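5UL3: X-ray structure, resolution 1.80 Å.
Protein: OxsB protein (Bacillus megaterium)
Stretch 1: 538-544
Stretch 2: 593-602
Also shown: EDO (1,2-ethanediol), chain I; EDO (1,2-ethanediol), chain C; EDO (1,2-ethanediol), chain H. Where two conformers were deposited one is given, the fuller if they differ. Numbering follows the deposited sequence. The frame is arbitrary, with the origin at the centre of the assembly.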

ATOM      1  N   SER A 538     -10.157  -5.712 -10.538  0.50 24.92           N
ATOM      2  CA  SER A 538      -9.826  -6.047  -9.157  0.50 29.09           C
ATOM      3  C   SER A 538     -11.077  -6.284  -8.321  0.50 29.24           C
ATOM      4  O   SER A 538     -11.123  -7.217  -7.509  0.50 28.06           O
ATOM      5  CB  SER A 538      -8.977  -4.928  -8.549  0.50 29.42           C
ATOM      6  OG  SER A 538      -8.734  -5.153  -7.174  0.50 29.68           O
ATOM      7  N   TYR A 539     -12.103  -5.454  -8.504  0.50 24.09           N
ATOM      8  CA  TYR A 539     -13.323  -5.530  -7.707  0.50 25.07           C
ATOM      9  C   TYR A 539     -14.488  -5.231  -8.633  0.50 28.15           C
ATOM     10  O   TYR A 539     -14.606  -4.109  -9.140  0.50 25.95           O
ATOM     11  CB  TYR A 539     -13.289  -4.547  -6.538  0.50 29.28           C
ATOM     12  CG  TYR A 539     -14.436  -4.687  -5.559  0.50 26.73           C
ATOM     13  CD1 TYR A 539     -15.686  -4.135  -5.834  0.50 28.46           C
ATOM     14  CD2 TYR A 539     -14.265  -5.348  -4.354  0.50 27.46           C
ATOM     15  CE1 TYR A 539     -16.726  -4.244  -4.945  0.50 20.11           C
ATOM     16  CE2 TYR A 539     -15.313  -5.467  -3.451  0.50 31.78           C
ATOM     17  CZ  TYR A 539     -16.537  -4.909  -3.751  0.50 25.03           C
ATOM     18  OH  TYR A 539     -17.580  -5.017  -2.860  0.50 28.38           O
ATOM     19  N   MET A 540     -15.343  -6.223  -8.844  1.00 26.29           N
ATOM     20  CA  MET A 540     -16.431  -6.098  -9.808  1.00 27.35           C
ATOM     21  C   MET A 540     -17.563  -5.240  -9.247  1.00 26.45           C
ATOM     22  O   MET A 540     -17.867  -5.283  -8.050  1.00 27.26           O
ATOM     23  CB  MET A 540     -16.970  -7.478 -10.171  1.00 30.68           C
ATOM     24  CG  MET A 540     -15.986  -8.398 -10.863  1.00 32.69           C
ATOM     25  SD  MET A 540     -15.717  -7.963 -12.579  1.00 33.98           S
ATOM     26  CE  MET A 540     -17.287  -8.472 -13.287  1.00 35.43           C
ATOM     27  N   LEU A 541     -18.203  -4.473 -10.141  1.00 25.58           N
ATOM     28  CA  LEU A 541     -19.413  -3.719  -9.826  1.00 26.40           C
ATOM     29  C   LEU A 541     -19.175  -2.671  -8.737  1.00 26.04           C
ATOM     30  O   LEU A 541     -20.058  -2.400  -7.923  1.00 28.58           O
ATOM     31  CB  LEU A 541     -20.549  -4.670  -9.425  1.00 23.03           C
ATOM     32  CG  LEU A 541     -20.847  -5.779 -10.444  1.00 26.43           C
ATOM     33  CD1 LEU A 541     -21.922  -6.715  -9.903  1.00 27.92           C
ATOM     34  CD2 LEU A 541     -21.272  -5.227 -11.794  1.00 28.89           C
ATOM     35  N   ALA A 542     -17.986  -2.071  -8.707  1.00 25.14           N
ATOM     36  CA  ALA A 542     -17.638  -1.173  -7.622  1.00 26.36           C
ATOM     37  C   ALA A 542     -18.313   0.186  -7.796  1.00 27.88           C
ATOM     38  O   ALA A 542     -18.521   0.659  -8.915  1.00 28.58           O
ATOM     39  CB  ALA A 542     -16.122  -0.981  -7.548  1.00 27.38           C
ATOM     40  N   SER A 543     -18.620   0.823  -6.667  1.00 27.05           N
ATOM     41  CA  SER A 543     -19.190   2.165  -6.641  1.00 26.33           C
ATOM     42  C   SER A 543     -18.237   3.138  -5.968  1.00 26.69           C
ATOM     43  O   SER A 543     -17.473   2.772  -5.060  1.00 29.81           O
ATOM     44  CB  SER A 543     -20.528   2.206  -5.905  1.00 28.22           C
ATOM     45  OG  SER A 543     -21.506   1.482  -6.616  1.00 35.63           O
ATOM     46  N   MET A 544     -18.301   4.386  -6.416  1.00 25.73           N
ATOM     47  CA  MET A 544     -17.412   5.427  -5.926  1.00 23.66           C
ATOM     48  C   MET A 544     -17.587   5.635  -4.430  1.00 28.42           C
ATOM     49  O   MET A 544     -18.711   5.767  -3.931  1.00 30.15           O
ATOM     50  CB  MET A 544     -17.688   6.739  -6.661  1.00 27.26           C
ATOM     51  CG  MET A 544     -16.883   7.929  -6.131  1.00 30.33           C
ATOM     52  SD  MET A 544     -15.117   7.838  -6.475  1.00 30.40           S
ATOM     53  CE  MET A 544     -15.069   8.027  -8.248  1.00 33.89           C
TER
HETATM   54  C1  EDO I 808     -17.056  -7.726  -5.824  1.00 36.48           C
HETATM   55  O1  EDO I 808     -17.814  -7.835  -7.033  1.00 33.63           O
HETATM   56  C2  EDO I 808     -16.871  -9.123  -5.236  1.00 42.31           C
HETATM   57  O2  EDO I 808     -16.582 -10.055  -6.286  1.00 52.46           O
HETATM   58  C1  EDO C 828     -14.033 -11.194  -8.226  1.00 41.44           C
HETATM   59  O1  EDO C 828     -15.032 -11.550  -9.201  1.00 38.90           O
HETATM   60  C2  EDO C 828     -13.749  -9.689  -8.282  1.00 42.20           C
HETATM   61  O2  EDO C 828     -14.906  -8.937  -7.865  1.00 34.45           O
HETATM   62  C1  EDO H 807     -18.054  -5.211 -14.344  1.00 38.12           C
HETATM   63  O1  EDO H 807     -17.472  -6.041 -15.357  1.00 36.37           O
HETATM   64  C2  EDO H 807     -16.909  -4.464 -13.658  1.00 34.41           C
HETATM   65  O2  EDO H 807     -17.464  -3.553 -12.716  1.00 30.58           O
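Stretch 2 (593-602) LSEACQMWID

How does stretch 2 lie on stretch 1? It is helical throughout, from Leu-593 to Asp-602, inside a helix that begins earlier and continues later in the chain; backbone hydrogen bonds such as Cys-597 N to Leu-593 O (3.0 Å) and Ile-601 N to Cys-597 O (2.9 Å) hold its turns. Stretch 1 has no regular helix or strand. The two run in opposing order: Ser-543 lies by Ser-594, Leu-541 by Cys-597 and Tyr-539 by Ile-601, so stretch 1 runs against the direction of the helix. The CA atoms of Leu-541 and Cys-597 are 6.4 Å apart, and those of Ser-543 and Ser-594 6.5 Å. Ser-594, Cys-597 and Ile-601 follow one another at helical spacing, which brings them to the same side of the helix.

What does Leu-541, the residue most covered by the contact, rest against? Its phi/psi of 62/34 is a left-handed conformation, uncommon for a residue with a side chain, and its CA-to-CB bond points toward the helix. Leu-541 CB meets Cys-597 CB at 4.0 Å, while CD1 of Leu-541 reaches CD1 of Trp-600 at 4.3 Å. On the helix side, Cys-597 and Trp-600 also point toward stretch 1, so this buried leucine packs against successive turns. The neighbouring Ala-542 points away and takes no part.

Why does Ile-601 cover so much surface in its turn? CD1 of Ile-601 is the meeting point for three residues of the loop: it lies 3.6 Å from OH of Tyr-539, 3.7 Å from the carbonyl O of Met-540 and 4.4 Å from CB of Leu-541. The Tyr-539 CA-to-CB bond points sideways, yet the end of its side chain comes nearer, putting CE1 3.9 Å from CD1 of Ile-601. A 1,2-ethanediol, probably from the crystallisation liquor, covers one face of the tyrosine ring, with its C1 3.5 Å from Tyr-539 CZ, and its O1 donates a hydrogen bond to Met-540 O at 2.7 Å.

What fastens the other end? Here the contact turns polar. Ser-594 OG donates a short hydrogen bond of 2.6 Å to Ser-543 OG, the one direct hydrogen bond between the stretches. Ser-543 OG in turn donates to a water at 2.7 Å, and that water donates to Leu-541 O and to Ser-594 O, each 3.2 Å from the water oxygen. The water thus joins the loop backbone to the helix backbone beside the serine pair.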

ATOM      1  N   LEU A 593     -29.297   1.033  -8.979  1.00 28.98           N
ATOM      2  CA  LEU A 593     -28.480  -0.005  -9.594  1.00 30.42           C
ATOM      3  C   LEU A 593     -27.226  -0.277  -8.768  1.00 34.99           C
ATOM      4  O   LEU A 593     -26.825  -1.436  -8.593  1.00 30.65           O
ATOM      5  CB  LEU A 593     -28.105   0.406 -11.011  1.00 32.52           C
ATOM      6  CG  LEU A 593     -29.202   0.365 -12.071  1.00 32.20           C
ATOM      7  CD1 LEU A 593     -28.668   1.070 -13.313  1.00 30.21           C
ATOM      8  CD2 LEU A 593     -29.582  -1.062 -12.378  1.00 32.41           C
ATOM      9  N   SER A 594     -26.609   0.783  -8.242  1.00 31.58           N
ATOM     10  CA  SER A 594     -25.450   0.618  -7.371  1.00 31.30           C
ATOM     11  C   SER A 594     -25.829  -0.143  -6.109  1.00 35.35           C
ATOM     12  O   SER A 594     -25.126  -1.071  -5.695  1.00 31.37           O
ATOM     13  CB  SER A 594     -24.858   1.986  -7.026  1.00 35.65           C
ATOM     14  OG  SER A 594     -24.001   1.912  -5.887  1.00 32.40           O
ATOM     15  N   GLU A 595     -26.956   0.230  -5.489  1.00 32.58           N
ATOM     16  CA  GLU A 595     -27.422  -0.477  -4.301  1.00 31.78           C
ATOM     17  C   GLU A 595     -27.683  -1.949  -4.592  1.00 33.66           C
ATOM     18  O   GLU A 595     -27.307  -2.820  -3.795  1.00 33.12           O
ATOM     19  CB  GLU A 595     -28.692   0.187  -3.756  1.00 33.35           C
ATOM     20  CG  GLU A 595     -29.235  -0.437  -2.481  1.00 46.57           C
ATOM     21  CD  GLU A 595     -30.554   0.183  -2.032  1.00 56.55           C
ATOM     22  OE1 GLU A 595     -31.551   0.076  -2.778  1.00 53.80           O
ATOM     23  OE2 GLU A 595     -30.594   0.775  -0.932  1.00 59.73           O
ATOM     24  N   ALA A 596     -28.339  -2.250  -5.716  1.00 30.84           N
ATOM     25  CA  ALA A 596     -28.623  -3.646  -6.044  1.00 30.96           C
ATOM     26  C   ALA A 596     -27.336  -4.442  -6.219  1.00 25.97           C
ATOM     27  O   ALA A 596     -27.252  -5.595  -5.793  1.00 28.93           O
ATOM     28  CB  ALA A 596     -29.467  -3.746  -7.310  1.00 33.87           C
ATOM     29  N   CYS A 597     -26.333  -3.845  -6.866  1.00 27.36           N
ATOM     30  CA  CYS A 597     -25.064  -4.546  -7.049  1.00 28.41           C
ATOM     31  C   CYS A 597     -24.373  -4.794  -5.715  1.00 30.75           C
ATOM     32  O   CYS A 597     -23.770  -5.856  -5.515  1.00 27.84           O
ATOM     33  CB  CYS A 597     -24.170  -3.760  -7.998  1.00 28.91           C
ATOM     34  SG  CYS A 597     -24.704  -3.850  -9.721  1.00 31.24           S
ATOM     35  N   GLN A 598     -24.444  -3.836  -4.781  1.00 27.83           N
ATOM     36  CA  GLN A 598     -23.939  -4.125  -3.438  1.00 33.05           C
ATOM     37  C   GLN A 598     -24.707  -5.274  -2.792  1.00 31.87           C
ATOM     38  O   GLN A 598     -24.112  -6.135  -2.134  1.00 30.75           O
ATOM     39  CB  GLN A 598     -24.002  -2.892  -2.541  1.00 33.27           C
ATOM     40  CG  GLN A 598     -23.430  -3.171  -1.162  1.00 33.42           C
ATOM     41  CD  GLN A 598     -21.933  -3.437  -1.225  1.00 36.74           C
ATOM     42  OE1 GLN A 598     -21.170  -2.609  -1.726  1.00 38.73           O
ATOM     43  NE2 GLN A 598     -21.509  -4.593  -0.733  1.00 35.72           N
ATOM     44  N   MET A 599     -26.032  -5.307  -2.955  1.00 28.73           N
ATOM     45  CA  MET A 599     -26.792  -6.413  -2.379  1.00 26.26           C
ATOM     46  C   MET A 599     -26.428  -7.736  -3.047  1.00 25.71           C
ATOM     47  O   MET A 599     -26.376  -8.780  -2.388  1.00 31.23           O
ATOM     48  CB  MET A 599     -28.296  -6.135  -2.499  1.00 29.68           C
ATOM     49  CG  MET A 599     -28.724  -4.911  -1.711  1.00 33.48           C
ATOM     50  SD  MET A 599     -30.490  -4.522  -1.950  1.00 41.52           S
ATOM     51  CE  MET A 599     -31.196  -5.378  -0.567  1.00 49.14           C
ATOM     52  N   TRP A 600     -26.161  -7.709  -4.349  1.00 24.29           N
ATOM     53  CA  TRP A 600     -25.681  -8.905  -5.031  1.00 26.32           C
ATOM     54  C   TRP A 600     -24.385  -9.390  -4.395  1.00 27.43           C
ATOM     55  O   TRP A 600     -24.250 -10.567  -4.058  1.00 27.79           O
ATOM     56  CB  TRP A 600     -25.464  -8.600  -6.511  1.00 25.27           C
ATOM     57  CG  TRP A 600     -24.875  -9.723  -7.306  1.00 28.00           C
ATOM     58  CD1 TRP A 600     -23.545  -9.921  -7.604  1.00 29.75           C
ATOM     59  CD2 TRP A 600     -25.592 -10.785  -7.947  1.00 27.42           C
ATOM     60  NE1 TRP A 600     -23.403 -11.050  -8.390  1.00 27.07           N
ATOM     61  CE2 TRP A 600     -24.643 -11.597  -8.609  1.00 27.02           C
ATOM     62  CE3 TRP A 600     -26.945 -11.127  -8.030  1.00 32.48           C
ATOM     63  CZ2 TRP A 600     -25.011 -12.730  -9.335  1.00 35.28           C
ATOM     64  CZ3 TRP A 600     -27.305 -12.249  -8.760  1.00 31.02           C
ATOM     65  CH2 TRP A 600     -26.346 -13.035  -9.399  1.00 29.28           C
ATOM     66  N   ILE A 601     -23.427  -8.480  -4.220  1.00 27.82           N
ATOM     67  CA  ILE A 601     -22.149  -8.847  -3.609  1.00 24.28           C
ATOM     68  C   ILE A 601     -22.367  -9.442  -2.223  1.00 31.00           C
ATOM     69  O   ILE A 601     -21.818 -10.499  -1.887  1.00 26.95           O
ATOM     70  CB  ILE A 601     -21.218  -7.624  -3.567  1.00 26.31           C
ATOM     71  CG1 ILE A 601     -20.763  -7.303  -4.990  1.00 25.62           C
ATOM     72  CG2 ILE A 601     -20.043  -7.887  -2.601  1.00 28.23           C
ATOM     73  CD1 ILE A 601     -20.201  -5.891  -5.182  1.00 26.07           C
ATOM     74  N   ASP A 602     -23.186  -8.781  -1.398  1.00 31.46           N
ATOM     75  CA  ASP A 602     -23.435  -9.283  -0.050  1.00 29.14           C
ATOM     76  C   ASP A 602     -24.060 -10.675  -0.077  1.00 30.63           C
ATOM     77  O   ASP A 602     -23.744 -11.523   0.769  1.00 30.09           O
ATOM     78  CB  ASP A 602     -24.344  -8.312   0.712  1.00 34.30           C
ATOM     79  CG  ASP A 602     -23.667  -6.975   1.021  1.00 36.98           C
ATOM     80  OD1 ASP A 602     -22.439  -6.853   0.831  1.00 35.31           O
ATOM     81  OD2 ASP A 602     -24.374  -6.040   1.458  1.00 41.38           O
TER
HETATM   82  O   HOH W   1     -21.886  -1.061  -5.682  1.00 39.93           O